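Local coordinates for protein cellulase (Xanthomonas axonopodis pv. citri, PDB 5HOS) that probably hydrolyses internal beta-1,4-glucosidic bonds of cellulose, as an endo-beta-1,4-glucanase of glycoside hydrolase family 5, at residues I132-I144 with W168-T182. Residues are numbered along the deposited sequence; the frame is centred on the assembly and turned at random.
Sequences ISTFNDLWRRLAI and WATAAQASIDTIRKT
Ser175 on Phe135, Thr178 on Asn136 and Arg140, and Thr182 on Ala143 give segments 132-144 and 168-182 their unusual feature: a row of hydroxyl residues at the interface, each hydroxyl turned back onto a carbonyl of its own segment. The pair illustrates how neighbouring outer helices pack in a (beta/alpha)8 barrel, the fold of family 5 glycoside hydrolases. The two run in the same general direction, inclined at a crossing angle of -32°, close enough for Asn136 and Ser175 to bring their CA atoms within 4.8 Å. Ser175 OG gives its hydrogen to Ala172 O, already the acceptor for Ile176 N; OG sits oblique to the Phe135 ring, 3.6 Å from CE2, and CB also touches it. With CG anti to the backbone N (chi1 -173°), Phe135 reaches across to Trp168 as well, its CE2 3.8 Å from Trp168 CH2. Thr178 OG1 donates to Ala174 O at 2.8 Å, while its CG2 packs 3.7 Å from Arg140 CB. Near the start of 132-144, Ile132 CG2 presses on Ala174 CB at 3.4 Å, tighter than usual for two carbons. On the barrel side, Ile179 lies alongside Trp139, its CD1 against the indole, whose NE1 is hydrogen-bonded to Leu156 O; Ile179 also touches Ile188 of strand 188-191, so it bridges helix and barrel wall. Ala143 CB meets Thr182 OG1, and that hydroxyl donates to Ile179 O at 2.6 Å, in the carbonyl plane.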
loop_
_atom_site.group_PDB
_atom_site.type_symbol
_atom_site.label_atom_id
_atom_site.label_comp_id
_atom_site.label_asym_id
_atom_site.label_seq_id
_atom_site.Cartn_x
_atom_site.Cartn_y
_atom_site.Cartn_z
ATOM N N ILE A 132 -20.383 0.199 8.140
ATOM C CA ILE A 132 -19.720 0.827 6.983
ATOM C C ILE A 132 -19.603 2.346 7.181
ATOM O O ILE A 132 -18.583 2.947 6.827
ATOM C CB ILE A 132 -20.442 0.494 5.648
ATOM C CG1 ILE A 132 -20.082 -0.904 5.113
ATOM C CG2 ILE A 132 -20.038 1.454 4.536
ATOM C CD1 ILE A 132 -19.846 -2.009 6.110
ATOM N N SER A 133 -20.646 2.948 7.753
ATOM C CA SER A 133 -20.668 4.378 8.069
ATOM C C SER A 133 -19.433 4.850 8.841
ATOM O O SER A 133 -18.959 5.953 8.624
ATOM C CB SER A 133 -21.941 4.742 8.857
ATOM O OG SER A 133 -21.962 4.101 10.126
ATOM N N THR A 134 -18.922 4.018 9.745
ATOM C CA THR A 134 -17.719 4.356 10.492
ATOM C C THR A 134 -16.482 4.494 9.585
ATOM O O THR A 134 -15.679 5.418 9.747
ATOM C CB THR A 134 -17.482 3.326 11.608
ATOM O OG1 THR A 134 -18.549 3.443 12.561
ATOM C CG2 THR A 134 -16.152 3.551 12.318
ATOM N N PHE A 135 -16.354 3.581 8.631
ATOM C CA PHE A 135 -15.278 3.619 7.650
ATOM C C PHE A 135 -15.451 4.806 6.703
ATOM O O PHE A 135 -14.474 5.523 6.407
ATOM C CB PHE A 135 -15.235 2.280 6.898
ATOM C CG PHE A 135 -14.063 2.119 5.959
ATOM C CD1 PHE A 135 -12.756 2.433 6.359
ATOM C CD2 PHE A 135 -14.258 1.597 4.692
ATOM C CE1 PHE A 135 -11.688 2.255 5.501
ATOM C CE2 PHE A 135 -13.189 1.418 3.825
ATOM C CZ PHE A 135 -11.907 1.751 4.229
ATOM N N ASN A 136 -16.685 5.031 6.256
ATOM C CA ASN A 136 -17.004 6.187 5.414
ATOM C C ASN A 136 -16.568 7.508 6.046
ATOM O O ASN A 136 -16.041 8.383 5.360
ATOM C CB ASN A 136 -18.507 6.280 5.135
ATOM C CG ASN A 136 -19.011 5.232 4.160
ATOM O OD1 ASN A 136 -18.245 4.541 3.488
ATOM N ND2 ASN A 136 -20.333 5.117 4.076
ATOM N N ASP A 137 -16.801 7.654 7.351
ATOM C CA ASP A 137 -16.487 8.908 8.027
ATOM C C ASP A 137 -14.986 9.183 8.060
ATOM O O ASP A 137 -14.577 10.319 7.867
ATOM C CB ASP A 137 -17.047 8.942 9.439
ATOM C CG ASP A 137 -16.850 10.279 10.086
ATOM O OD1 ASP A 137 -17.563 11.227 9.698
ATOM O OD2 ASP A 137 -15.947 10.396 10.943
ATOM N N LEU A 138 -14.172 8.151 8.310
ATOM C CA LEU A 138 -12.710 8.311 8.206
ATOM C C LEU A 138 -12.329 8.892 6.850
ATOM O O LEU A 138 -11.620 9.899 6.774
ATOM C CB LEU A 138 -11.975 6.978 8.392
ATOM C CG LEU A 138 -10.461 6.975 8.103
ATOM C CD1 LEU A 138 -9.704 7.838 9.092
ATOM C CD2 LEU A 138 -9.902 5.561 8.090
ATOM N N TRP A 139 -12.789 8.237 5.787
ATOM C CA TRP A 139 -12.397 8.632 4.429
ATOM C C TRP A 139 -12.988 9.962 3.974
ATOM O O TRP A 139 -12.351 10.659 3.194
ATOM C CB TRP A 139 -12.600 7.502 3.407
ATOM C CG TRP A 139 -11.393 6.611 3.414
ATOM C CD1 TRP A 139 -11.324 5.316 3.820
ATOM C CD2 TRP A 139 -10.056 7.006 3.088
ATOM N NE1 TRP A 139 -10.034 4.865 3.740
ATOM C CE2 TRP A 139 -9.228 5.885 3.300
ATOM C CE3 TRP A 139 -9.477 8.198 2.633
ATOM C CZ2 TRP A 139 -7.848 5.910 3.045
ATOM C CZ3 TRP A 139 -8.099 8.230 2.386
ATOM C CH2 TRP A 139 -7.300 7.091 2.598
ATOM N N ARG A 140 -14.176 10.315 4.466
ATOM C CA ARG A 140 -14.721 11.658 4.239
ATOM C C ARG A 140 -13.760 12.713 4.788
ATOM O O ARG A 140 -13.397 13.661 4.086
ATOM C CB ARG A 140 -16.096 11.822 4.901
ATOM C CG ARG A 140 -16.795 13.137 4.568
ATOM C CD ARG A 140 -18.131 13.283 5.283
ATOM N NE ARG A 140 -17.993 13.141 6.733
ATOM C CZ ARG A 140 -17.554 14.081 7.576
ATOM N NH1 ARG A 140 -17.190 15.292 7.150
ATOM N NH2 ARG A 140 -17.478 13.804 8.872
ATOM N N ARG A 141 -13.344 12.523 6.037
ATOM C CA ARG A 141 -12.453 13.467 6.720
ATOM C C ARG A 141 -11.062 13.525 6.099
ATOM O O ARG A 141 -10.504 14.598 5.966
ATOM C CB ARG A 141 -12.364 13.138 8.210
ATOM C CG ARG A 141 -13.684 13.340 8.945
ATOM C CD ARG A 141 -13.569 12.916 10.395
ATOM N NE ARG A 141 -14.832 13.002 11.140
ATOM C CZ ARG A 141 -15.334 14.104 11.699
ATOM N NH1 ARG A 141 -14.720 15.283 11.611
ATOM N NH2 ARG A 141 -16.484 14.024 12.360
ATOM N N LEU A 142 -10.506 12.372 5.719
ATOM C CA LEU A 142 -9.198 12.362 5.046
ATOM C C LEU A 142 -9.293 13.005 3.678
ATOM O O LEU A 142 -8.393 13.744 3.286
ATOM C CB LEU A 142 -8.627 10.956 4.901
ATOM C CG LEU A 142 -7.741 10.455 6.039
ATOM C CD1 LEU A 142 -7.454 8.978 5.824
ATOM C CD2 LEU A 142 -6.437 11.238 6.124
ATOM N N ALA A 143 -10.375 12.710 2.953
ATOM C CA ALA A 143 -10.569 13.287 1.630
ATOM C C ALA A 143 -10.643 14.808 1.709
ATOM O O ALA A 143 -10.050 15.492 0.873
ATOM C CB ALA A 143 -11.809 12.731 0.962
ATOM N N ILE A 144 -11.354 15.328 2.714
ATOM C CA ILE A 144 -11.453 16.776 2.915
ATOM C C ILE A 144 -10.078 17.367 3.247
ATOM O O ILE A 144 -9.695 18.379 2.672
ATOM C CB ILE A 144 -12.517 17.145 3.987
ATOM C CG1 ILE A 144 -13.923 16.834 3.444
ATOM C CG2 ILE A 144 -12.425 18.621 4.377
ATOM C CD1 ILE A 144 -15.011 16.735 4.496
ATOM N N TRP A 168 -16.546 -6.993 1.610
ATOM C CA TRP A 168 -15.484 -5.999 1.511
ATOM C C TRP A 168 -15.719 -5.057 0.321
ATOM O O TRP A 168 -15.612 -3.848 0.473
ATOM C CB TRP A 168 -14.090 -6.623 1.422
ATOM C CG TRP A 168 -13.110 -5.563 1.074
ATOM C CD1 TRP A 168 -12.442 -5.426 -0.097
ATOM C CD2 TRP A 168 -12.799 -4.401 1.854
ATOM N NE1 TRP A 168 -11.695 -4.282 -0.083
ATOM C CE2 TRP A 168 -11.900 -3.626 1.098
ATOM C CE3 TRP A 168 -13.189 -3.942 3.122
ATOM C CZ2 TRP A 168 -11.372 -2.421 1.569
ATOM C CZ3 TRP A 168 -12.659 -2.751 3.594
ATOM C CH2 TRP A 168 -11.762 -2.004 2.819
ATOM N N ALA A 169 -16.033 -5.608 -0.844
ATOM C CA ALA A 169 -16.296 -4.777 -2.030
ATOM C C ALA A 169 -17.400 -3.753 -1.785
ATOM O O ALA A 169 -17.300 -2.635 -2.257
ATOM C CB ALA A 169 -16.638 -5.631 -3.240
ATOM N N THR A 170 -18.447 -4.141 -1.053
ATOM C CA THR A 170 -19.531 -3.219 -0.693
ATOM C C THR A 170 -19.037 -2.074 0.203
ATOM O O THR A 170 -19.363 -0.918 -0.048
ATOM C CB THR A 170 -20.685 -3.980 -0.016
ATOM O OG1 THR A 170 -21.159 -4.972 -0.927
ATOM C CG2 THR A 170 -21.837 -3.041 0.379
ATOM N N ALA A 171 -18.231 -2.409 1.220
ATOM C CA ALA A 171 -17.607 -1.406 2.074
ATOM C C ALA A 171 -16.662 -0.485 1.284
ATOM O O ALA A 171 -16.712 0.737 1.437
ATOM C CB ALA A 171 -16.849 -2.082 3.214
ATOM N N ALA A 172 -15.811 -1.075 0.445
ATOM C CA ALA A 172 -14.873 -0.301 -0.372
ATOM C C ALA A 172 -15.634 0.661 -1.274
ATOM O O ALA A 172 -15.285 1.832 -1.379
ATOM C CB ALA A 172 -13.992 -1.217 -1.205
ATOM N N GLN A 173 -16.687 0.156 -1.895
ATOM C CA GLN A 173 -17.509 0.997 -2.783
ATOM C C GLN A 173 -18.115 2.176 -2.037
ATOM O O GLN A 173 -18.150 3.295 -2.557
ATOM C CB GLN A 173 -18.619 0.170 -3.425
ATOM C CG GLN A 173 -19.410 0.908 -4.494
ATOM C CD GLN A 173 -18.540 1.278 -5.666
ATOM O OE1 GLN A 173 -18.192 0.423 -6.475
ATOM N NE2 GLN A 173 -18.162 2.550 -5.759
ATOM N N ALA A 174 -18.589 1.932 -0.820
ATOM C CA ALA A 174 -19.183 2.993 -0.019
ATOM C C ALA A 174 -18.154 4.082 0.300
ATOM O O ALA A 174 -18.466 5.266 0.211
ATOM C CB ALA A 174 -19.777 2.425 1.254
ATOM N N SER A 175 -16.928 3.684 0.650
ATOM C CA SER A 175 -15.886 4.665 0.953
ATOM C C SER A 175 -15.441 5.430 -0.306
ATOM O O SER A 175 -15.191 6.633 -0.235
ATOM C CB SER A 175 -14.692 4.013 1.667
ATOM O OG SER A 175 -14.004 3.127 0.801
ATOM N N ILE A 176 -15.370 4.749 -1.451
ATOM C CA ILE A 176 -15.059 5.414 -2.735
ATOM C C ILE A 176 -16.113 6.484 -3.034
ATOM O O ILE A 176 -15.779 7.634 -3.342
ATOM C CB ILE A 176 -14.979 4.406 -3.905
ATOM C CG1 ILE A 176 -13.745 3.504 -3.760
ATOM C CG2 ILE A 176 -14.965 5.097 -5.267
ATOM C CD1 ILE A 176 -13.838 2.212 -4.544
ATOM N N ASP A 177 -17.380 6.106 -2.924
ATOM C CA ASP A 177 -18.479 7.055 -3.171
ATOM C C ASP A 177 -18.415 8.260 -2.219
ATOM O O ASP A 177 -18.621 9.412 -2.637
ATOM C CB ASP A 177 -19.846 6.359 -3.075
ATOM C CG ASP A 177 -20.103 5.383 -4.225
ATOM O OD1 ASP A 177 -19.331 5.344 -5.213
ATOM O OD2 ASP A 177 -21.105 4.644 -4.147
ATOM N N THR A 178 -18.115 7.990 -0.949
ATOM C CA THR A 178 -17.973 9.035 0.063
ATOM C C THR A 178 -16.850 10.009 -0.282
ATOM O O THR A 178 -17.026 11.221 -0.201
ATOM C CB THR A 178 -17.712 8.406 1.443
ATOM O OG1 THR A 178 -18.816 7.555 1.783
ATOM C CG2 THR A 178 -17.535 9.468 2.510
ATOM N N ILE A 179 -15.704 9.463 -0.676
ATOM C CA ILE A 179 -14.576 10.274 -1.090
ATOM C C ILE A 179 -14.972 11.190 -2.245
ATOM O O ILE A 179 -14.697 12.389 -2.198
ATOM C CB ILE A 179 -13.349 9.413 -1.450
ATOM C CG1 ILE A 179 -12.771 8.809 -0.164
ATOM C CG2 ILE A 179 -12.271 10.241 -2.144
ATOM C CD1 ILE A 179 -11.830 7.649 -0.390
ATOM N N ARG A 180 -15.623 10.630 -3.257
ATOM C CA ARG A 180 -16.010 11.417 -4.438
ATOM C C ARG A 180 -17.065 12.460 -4.136
ATOM O O ARG A 180 -17.067 13.538 -4.750
ATOM C CB ARG A 180 -16.452 10.510 -5.602
ATOM C CG ARG A 180 -15.363 9.606 -6.178
ATOM C CD ARG A 180 -13.989 10.264 -6.230
ATOM N NE ARG A 180 -13.008 9.434 -6.919
ATOM C CZ ARG A 180 -11.693 9.620 -6.860
ATOM N NH1 ARG A 180 -11.175 10.631 -6.154
ATOM N NH2 ARG A 180 -10.884 8.787 -7.505
ATOM N N LYS A 181 -17.940 12.177 -3.177
ATOM C CA LYS A 181 -18.950 13.156 -2.794
ATOM C C LYS A 181 -18.311 14.413 -2.158
ATOM O O LYS A 181 -18.897 15.489 -2.234
ATOM C CB LYS A 181 -20.025 12.529 -1.900
ATOM C CG LYS A 181 -21.337 13.293 -1.920
ATOM C CD LYS A 181 -22.495 12.503 -1.340
ATOM C CE LYS A 181 -23.805 13.241 -1.588
ATOM N NZ LYS A 181 -24.929 12.646 -0.818
ATOM N N THR A 182 -17.096 14.297 -1.596
ATOM C CA THR A 182 -16.370 15.482 -1.094
ATOM C C THR A 182 -15.841 16.393 -2.201
ATOM O O THR A 182 -15.478 17.531 -1.927
ATOM C CB THR A 182 -15.146 15.144 -0.222
ATOM O OG1 THR A 182 -14.104 14.587 -1.038
ATOM C CG2 THR A 182 -15.503 14.202 0.919
#